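Local coordinates for 462aa long hypothetical selenium-binding protein (Sulfolobus tokodaii, PDB 2ECE), which is of unknown function, a seven-bladed beta-propeller of the selenium-binding protein family that may bind selenium, at residues G102-R107 and T212-L217; S205-P210 and S403-Q408; I269-S274 and S279-L284. One frame throughout, in Å; residues are numbered along the deposited sequence.

Contact 1: residues G102-R107 and T212-L217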
# COMPACT_ATOMS: atom_id res chain seq x y z
N GLY A 102 9.39 -5.59 -8.59
CA GLY A 102 10.47 -5.49 -7.62
C GLY A 102 10.72 -4.02 -7.37
O GLY A 102 11.06 -3.27 -8.30
N LEU A 103 10.54 -3.57 -6.13
CA LEU A 103 10.76 -2.16 -5.80
C LEU A 103 12.24 -1.78 -5.97
O LEU A 103 12.56 -0.61 -6.17
CB LEU A 103 10.28 -1.86 -4.38
CG LEU A 103 10.42 -0.42 -3.86
CD1 LEU A 103 9.73 0.57 -4.80
CD2 LEU A 103 9.82 -0.34 -2.47
N ARG A 104 13.13 -2.77 -5.89
CA ARG A 104 14.56 -2.54 -6.08
C ARG A 104 15.02 -2.91 -7.49
O ARG A 104 15.73 -2.14 -8.14
CB ARG A 104 15.39 -3.34 -5.06
CG ARG A 104 15.73 -2.60 -3.76
CD ARG A 104 16.66 -3.41 -2.85
NE ARG A 104 16.83 -2.75 -1.55
CZ ARG A 104 17.73 -1.80 -1.30
NH1 ARG A 104 18.55 -1.38 -2.25
NH2 ARG A 104 17.76 -1.22 -0.10
N SER A 105 14.57 -4.07 -7.97
CA SER A 105 14.97 -4.57 -9.29
C SER A 105 14.27 -4.01 -10.52
O SER A 105 14.86 -4.00 -11.61
CB SER A 105 14.81 -6.09 -9.32
OG SER A 105 13.43 -6.43 -9.30
N SER A 106 13.03 -3.57 -10.38
CA SER A 106 12.25 -3.05 -11.50
C SER A 106 11.74 -4.21 -12.36
O SER A 106 11.18 -4.01 -13.43
CB SER A 106 13.09 -2.12 -12.37
OG SER A 106 13.48 -0.96 -11.65
N ARG A 107 11.93 -5.43 -11.87
CA ARG A 107 11.46 -6.62 -12.58
C ARG A 107 9.96 -6.78 -12.32
O ARG A 107 9.46 -6.31 -11.30
CB ARG A 107 12.23 -7.85 -12.08
CG ARG A 107 11.75 -9.19 -12.64
CD ARG A 107 12.70 -10.33 -12.24
NE ARG A 107 14.05 -10.15 -12.77
CZ ARG A 107 15.12 -9.80 -12.05
NH1 ARG A 107 15.00 -9.59 -10.75
NH2 ARG A 107 16.31 -9.69 -12.63
N THR A 212 17.77 8.49 -3.18
CA THR A 212 17.59 9.12 -1.88
C THR A 212 17.21 8.10 -0.80
O THR A 212 17.75 8.12 0.31
CB THR A 212 16.49 10.20 -1.90
OG1 THR A 212 16.90 11.31 -2.71
CG2 THR A 212 16.20 10.69 -0.48
N ILE A 213 16.28 7.20 -1.14
CA ILE A 213 15.77 6.23 -0.18
C ILE A 213 16.44 4.86 -0.05
O ILE A 213 16.47 4.30 1.04
CB ILE A 213 14.25 5.98 -0.43
CG1 ILE A 213 14.04 5.18 -1.73
CG2 ILE A 213 13.51 7.30 -0.52
CD1 ILE A 213 13.92 3.69 -1.51
N GLU A 214 16.98 4.31 -1.14
CA GLU A 214 17.57 2.97 -1.06
C GLU A 214 18.59 2.68 0.04
O GLU A 214 18.57 1.58 0.60
CB GLU A 214 18.12 2.57 -2.43
CG GLU A 214 17.05 2.53 -3.51
CD GLU A 214 17.51 1.88 -4.80
OE1 GLU A 214 18.67 2.09 -5.20
OE2 GLU A 214 16.69 1.18 -5.43
N ASP A 215 19.47 3.62 0.37
CA ASP A 215 20.46 3.37 1.41
C ASP A 215 19.97 3.76 2.81
O ASP A 215 20.76 3.79 3.76
CB ASP A 215 21.78 4.09 1.12
CG ASP A 215 22.51 3.50 -0.08
OD1 ASP A 215 22.40 2.27 -0.28
OD2 ASP A 215 23.19 4.25 -0.81
N GLY A 216 18.68 4.06 2.93
CA GLY A 216 18.13 4.42 4.22
C GLY A 216 17.70 5.87 4.34
O GLY A 216 17.92 6.67 3.43
N LEU A 217 17.08 6.20 5.47
CA LEU A 217 16.61 7.55 5.72
C LEU A 217 17.74 8.39 6.31
O LEU A 217 18.33 8.01 7.32
CB LEU A 217 15.45 7.53 6.72
CG LEU A 217 14.42 8.67 6.76
CD1 LEU A 217 13.98 8.86 8.20
CD2 LEU A 217 14.99 9.97 6.20
O HOH W 1 14.13 0.77 -4.28
O HOH W 2 17.75 -0.94 -6.75
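Arg104 and Glu214 reach past each other in opposite directions, each side chain heading for the other's backbone. The arginine is drawn out straight from CG to NE; its first torsion, chi1 -92°, is off a staggered value, and the extended chain carries the guanidinium to 212-217. At its end, Arg104 NH2 donates to the backbone oxygen of Glu214, Glu214 O, at 3.0 Å. The bond is bent, with 141° at the hydrogen, and the oxygen lies near the guanidinium edge but tilted out of its plane. Alongside, Arg104 NH1 brushes Glu214 CB at 4.0 Å.

Glu214 extends beyond CG in the other direction. Its carboxylate plane is only 25° from that of the guanidinium, yet the two groups do not form a salt bridge: Arg104 NH1 and Glu214 OE2 stay 4.5 Å apart, with the oxygen well out of the guanidinium plane, so any attraction is through charge alone. Two waters do the bridging instead. One donates to Leu103 O and to Glu214 OE2, at 2.8 Å each; the other donates to Arg104 O and to Glu214 OE2, at 2.7 Å each. Arg139 adds a salt bridge to OE2, so three partners grip this oxygen, while Arg104 NE has its own salt bridge to Glu72. Each charge thus has a partner outside the pair, and Arg139 probably favours the ionised carboxylate.

The arginine sits on the turn joining strands 97-101 and 108-112, where Ser105 OG accepts from Arg107 N in an ST turn. The glutamate opens the middle of a type I turn, Ile213 to Gly216, beside helix 210-213. Helix 403-409 flanks both: Ser403 bonds to Arg104 NH2, and Thr404 to Glu214 O.

Contact 2: residues S205-P210 and S403-Q408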
# COMPACT_ATOMS: atom_id res chain seq x y z
N SER A 205 1.16 10.77 -5.57
CA SER A 205 1.84 11.33 -4.40
C SER A 205 3.36 11.48 -4.55
O SER A 205 3.89 11.43 -5.65
CB SER A 205 1.52 10.48 -3.16
OG SER A 205 1.87 9.13 -3.37
N GLU A 206 4.06 11.68 -3.43
CA GLU A 206 5.51 11.89 -3.48
C GLU A 206 6.27 11.38 -2.26
O GLU A 206 5.96 11.73 -1.12
CB GLU A 206 5.84 13.38 -3.62
CG GLU A 206 5.13 14.17 -4.71
CD GLU A 206 5.55 15.64 -4.69
OE1 GLU A 206 5.92 16.13 -3.61
OE2 GLU A 206 5.51 16.31 -5.75
N TRP A 207 7.30 10.57 -2.50
CA TRP A 207 8.15 10.07 -1.43
C TRP A 207 9.51 10.72 -1.69
O TRP A 207 9.76 11.83 -1.23
CB TRP A 207 8.24 8.55 -1.47
CG TRP A 207 8.93 7.94 -0.27
CD1 TRP A 207 9.02 8.48 0.99
CD2 TRP A 207 9.53 6.64 -0.19
NE1 TRP A 207 9.63 7.59 1.85
CE2 TRP A 207 9.95 6.46 1.15
CE3 TRP A 207 9.74 5.61 -1.11
CZ2 TRP A 207 10.58 5.29 1.59
CZ3 TRP A 207 10.37 4.44 -0.68
CH2 TRP A 207 10.78 4.29 0.66
N ALA A 208 10.36 10.04 -2.46
CA ALA A 208 11.68 10.55 -2.81
C ALA A 208 12.21 9.64 -3.91
O ALA A 208 11.65 8.57 -4.12
CB ALA A 208 12.61 10.50 -1.60
N VAL A 209 13.26 10.05 -4.62
CA VAL A 209 13.80 9.22 -5.69
C VAL A 209 14.62 8.06 -5.12
O VAL A 209 15.02 8.10 -3.96
CB VAL A 209 14.69 10.03 -6.67
CG1 VAL A 209 13.90 11.19 -7.24
CG2 VAL A 209 15.95 10.50 -5.96
N PRO A 210 14.86 7.02 -5.93
CA PRO A 210 15.64 5.85 -5.51
C PRO A 210 16.97 6.19 -4.85
O PRO A 210 17.29 5.69 -3.77
CB PRO A 210 15.82 5.08 -6.81
CG PRO A 210 14.52 5.33 -7.50
CD PRO A 210 14.34 6.83 -7.29
N SER A 403 13.42 -2.62 3.33
CA SER A 403 14.66 -3.26 3.77
C SER A 403 15.58 -2.42 4.66
O SER A 403 15.78 -2.74 5.82
CB SER A 403 15.44 -3.76 2.55
OG SER A 403 15.78 -2.69 1.69
N THR A 404 16.15 -1.36 4.10
CA THR A 404 17.07 -0.52 4.85
C THR A 404 16.44 0.37 5.91
O THR A 404 17.09 0.71 6.89
CB THR A 404 17.92 0.34 3.90
OG1 THR A 404 17.07 1.01 2.96
CG2 THR A 404 18.91 -0.54 3.14
N TRP A 405 15.17 0.74 5.72
CA TRP A 405 14.51 1.57 6.72
C TRP A 405 14.16 0.71 7.94
O TRP A 405 14.23 1.17 9.08
CB TRP A 405 13.25 2.23 6.13
CG TRP A 405 13.57 3.30 5.11
CD1 TRP A 405 14.50 3.23 4.12
CD2 TRP A 405 12.96 4.60 5.01
NE1 TRP A 405 14.52 4.41 3.41
CE2 TRP A 405 13.59 5.26 3.93
CE3 TRP A 405 11.95 5.26 5.72
CZ2 TRP A 405 13.24 6.56 3.54
CZ3 TRP A 405 11.60 6.56 5.33
CH2 TRP A 405 12.25 7.20 4.25
N ASP A 406 13.79 -0.55 7.70
CA ASP A 406 13.46 -1.46 8.80
C ASP A 406 14.68 -1.52 9.72
O ASP A 406 14.58 -1.39 10.94
CB ASP A 406 13.21 -2.89 8.31
CG ASP A 406 11.96 -3.03 7.46
OD1 ASP A 406 11.13 -2.09 7.42
OD2 ASP A 406 11.80 -4.10 6.83
N ASN A 407 15.84 -1.71 9.09
CA ASN A 407 17.10 -1.83 9.80
C ASN A 407 17.50 -0.61 10.61
O ASN A 407 18.30 -0.72 11.54
CB ASN A 407 18.20 -2.21 8.82
CG ASN A 407 17.97 -3.58 8.19
OD1 ASN A 407 17.12 -4.35 8.65
ND2 ASN A 407 18.74 -3.89 7.14
N GLN A 408 16.95 0.55 10.28
CA GLN A 408 17.27 1.77 11.02
C GLN A 408 16.38 1.95 12.24
O GLN A 408 16.86 2.31 13.32
CB GLN A 408 17.12 3.00 10.13
CG GLN A 408 18.13 3.10 9.02
CD GLN A 408 17.87 4.31 8.15
OE1 GLN A 408 16.88 4.36 7.42
NE2 GLN A 408 18.74 5.31 8.25
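Two tryptophans, Trp207 and Trp405, make the whole of this contact. Their side chains come from opposite directions, and the NE1-CE2-CZ2 side of Trp207 meets the CZ2-CH2 end of Trp405. Trp207 CZ2 sits over one face of Trp405, toward its rim, 3.5 Å from Trp405 CZ2, and beside it Trp207 NE1 comes within 3.6 Å of Trp405 CH2. The six-membered rings lie 5.0 Å apart between centroids with their planes at 52°, an oblique meeting that is neither a stack nor edge-to-face. Trp207 gets there with CG anti to the backbone N (chi1 -171°), while Trp405 leaves its helix with CG anti to the carbonyl carbon (chi1 -70°).

The tight part ends with these rings. Ala208 follows Trp207 in the chain, but Ala208 CB stays 6.5 Å from Trp405 CZ2, and the backbones are held apart by the length of two indoles. Around the pair the packing continues with other partners: Met252 of strand 250-258 touches both tryptophans, Ile213 lies against Trp207, and Tyr226 against Trp405. The second face of Trp405 has Gln408 OE1 4.1 Å above it, and Thr404 OG1 lies at its edge, in plane. Trp405 NE1 bonds to Ile213 O, which helps to fix the rotation of the indole. Thr404, Asn407 and Gln408 are partly exposed, in contrast to the buried rings, and do not touch 205-210; their polar ends bond to other loops, Gln408 OE1 to Leu217 N and Asn407 ND2 to Gly36 O.

Both segments belong to connections between the second and third strands of four-stranded antiparallel sheets, 205-210 after strand 201-204 and helix 403-409 after strand 394-398. Elongated connections of this kind, folding over one end of the blades and meeting across it, fit the beta-propeller architecture of this family.

Contact 3: residues I269-S274 and S279-L284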
# COMPACT_ATOMS: atom_id res chain seq x y z
N ILE A 269 -4.96 10.80 2.42
CA ILE A 269 -3.54 10.57 2.20
C ILE A 269 -2.81 10.85 3.52
O ILE A 269 -3.20 11.75 4.27
CB ILE A 269 -2.93 11.46 1.10
CG1 ILE A 269 -1.47 11.05 0.86
CG2 ILE A 269 -2.98 12.92 1.49
CD1 ILE A 269 -0.79 11.74 -0.32
N ASN A 270 -1.78 10.06 3.79
CA ASN A 270 -1.00 10.23 5.00
C ASN A 270 0.32 10.95 4.74
O ASN A 270 1.00 10.70 3.74
CB ASN A 270 -0.73 8.86 5.64
CG ASN A 270 0.03 7.91 4.71
OD1 ASN A 270 -0.38 7.67 3.57
ND2 ASN A 270 1.12 7.34 5.21
N MET A 271 0.65 11.88 5.64
CA MET A 271 1.91 12.60 5.59
C MET A 271 2.62 11.96 6.77
O MET A 271 2.19 12.10 7.91
CB MET A 271 1.71 14.10 5.85
CG MET A 271 1.16 14.87 4.66
SD MET A 271 2.01 14.51 3.09
CE MET A 271 3.67 15.06 3.45
N VAL A 272 3.71 11.25 6.48
CA VAL A 272 4.44 10.53 7.52
C VAL A 272 5.07 11.32 8.67
O VAL A 272 4.91 10.96 9.83
CB VAL A 272 5.54 9.63 6.91
CG1 VAL A 272 6.26 8.85 8.00
CG2 VAL A 272 4.91 8.66 5.90
N VAL A 273 5.79 12.39 8.35
CA VAL A 273 6.46 13.12 9.42
C VAL A 273 6.55 14.63 9.23
O VAL A 273 6.79 15.13 8.12
CB VAL A 273 7.88 12.54 9.64
CG1 VAL A 273 8.65 12.57 8.33
CG2 VAL A 273 8.61 13.33 10.71
N SER A 274 6.35 15.36 10.32
CA SER A 274 6.43 16.81 10.31
C SER A 274 7.83 17.22 10.72
O SER A 274 8.38 16.70 11.69
CB SER A 274 5.43 17.41 11.30
OG SER A 274 5.78 18.74 11.61
N SER A 279 5.26 14.83 14.08
CA SER A 279 3.91 14.26 14.07
C SER A 279 3.55 13.74 12.69
O SER A 279 4.21 14.05 11.69
CB SER A 279 2.89 15.31 14.49
OG SER A 279 2.80 16.33 13.51
N SER A 280 2.50 12.92 12.64
CA SER A 280 1.99 12.39 11.38
C SER A 280 0.63 13.05 11.21
O SER A 280 0.01 13.46 12.20
CB SER A 280 1.81 10.86 11.45
OG SER A 280 3.06 10.19 11.38
N SER A 281 0.17 13.18 9.98
CA SER A 281 -1.12 13.79 9.75
C SER A 281 -1.82 13.15 8.57
O SER A 281 -1.17 12.67 7.63
CB SER A 281 -0.97 15.30 9.52
OG SER A 281 -0.02 15.60 8.52
N ILE A 282 -3.14 13.12 8.64
CA ILE A 282 -3.96 12.56 7.57
C ILE A 282 -4.66 13.75 6.93
O ILE A 282 -5.20 14.61 7.62
CB ILE A 282 -5.00 11.58 8.10
CG1 ILE A 282 -4.30 10.41 8.80
CG2 ILE A 282 -5.88 11.09 6.96
CD1 ILE A 282 -3.24 9.72 7.95
N TRP A 283 -4.64 13.79 5.60
CA TRP A 283 -5.25 14.88 4.88
C TRP A 283 -6.38 14.41 3.98
O TRP A 283 -6.29 13.36 3.36
CB TRP A 283 -4.20 15.61 4.05
CG TRP A 283 -3.17 16.33 4.86
CD1 TRP A 283 -2.22 15.78 5.68
CD2 TRP A 283 -2.98 17.75 4.93
NE1 TRP A 283 -1.45 16.77 6.25
CE2 TRP A 283 -1.90 17.98 5.81
CE3 TRP A 283 -3.62 18.84 4.34
CZ2 TRP A 283 -1.44 19.27 6.10
CZ3 TRP A 283 -3.16 20.13 4.63
CH2 TRP A 283 -2.08 20.33 5.51
N LEU A 284 -7.44 15.21 3.94
CA LEU A 284 -8.60 14.92 3.11
C LEU A 284 -8.54 15.81 1.88
O LEU A 284 -8.56 17.03 1.99
CB LEU A 284 -9.89 15.21 3.88
CG LEU A 284 -11.23 15.12 3.13
CD1 LEU A 284 -11.49 13.67 2.74
CD2 LEU A 284 -12.37 15.64 4.02
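Trp283 lies across from Ile269, and its side chain can be followed out from the sheet. CB rests against the methyl branch of Ile269, 3.9 Å from Ile269 CG2. With chi1 at -67°, CG stands anti to the carbonyl carbon and the indole is turned back along its own strand toward Ser281. CD1 then meets Met271 CG at 3.6 Å. NE1, next round the ring, is just as near that methylene but spends its proton on Ser281 OG, 2.9 Å away and tilted slightly out of the ring plane; Ser281 OG in turn touches Met271 CB. Lys296 of strand 291-304 also packs against the tryptophan.

Ile269, Met271, Ser281 and Trp283 thus share one face of an antiparallel hairpin, strands 266-274 and 280-288, which forms the second and third strands of a propeller blade. Ile269 with Trp283 and Met271 with Ser281 are hydrogen-bonded pairs: Trp283 N gives to Ile269 O at 2.8 Å, almost straight, and Met271 N to Ser281 O at the same length, whereas the return bond from Ile269 N to Trp283 O is weak. Between them, Asn270 and Ile282 form a non-hydrogen-bonded pair pointing to the other face. There Ile282 CD1 lies 3.5 Å from Asn270 CB, while Asn270 ND2 turns away to Val323 O.

Past Met271 the register slips by one residue in a beta bulge: Val272, whose backbone angles are helical rather than extended (-62°/-48°), and Val273 both stand opposite Ser280. The oxygen of Val272 is met by Ser280 OG, at a distance so short that its exact value is best not trusted; the same hydroxyl bonds to Val323 N. Ser274 N makes a weak bond to Ser279 O where the strands turn.

From the N terminus, the chain passes the turn at 102-107 and returns at 212-217, where contact 1 closes a loop of 104 residues. Contact 2 has opened by then, at 205-210, and closes only at 403-408, so the two cross. They also touch, the turn at 212-217 bonding to helix 403-409. Contact 3 is a local hairpin closed within that second long loop, with centres about 16 Å from contact 2; Ile269 CD1 packs against Ser205 CB. Contacts 1 and 2 tie connections from three different blades together, whereas contact 3 joins adjacent strands of a single blade. All the segments flank or form second-to-third strand connections.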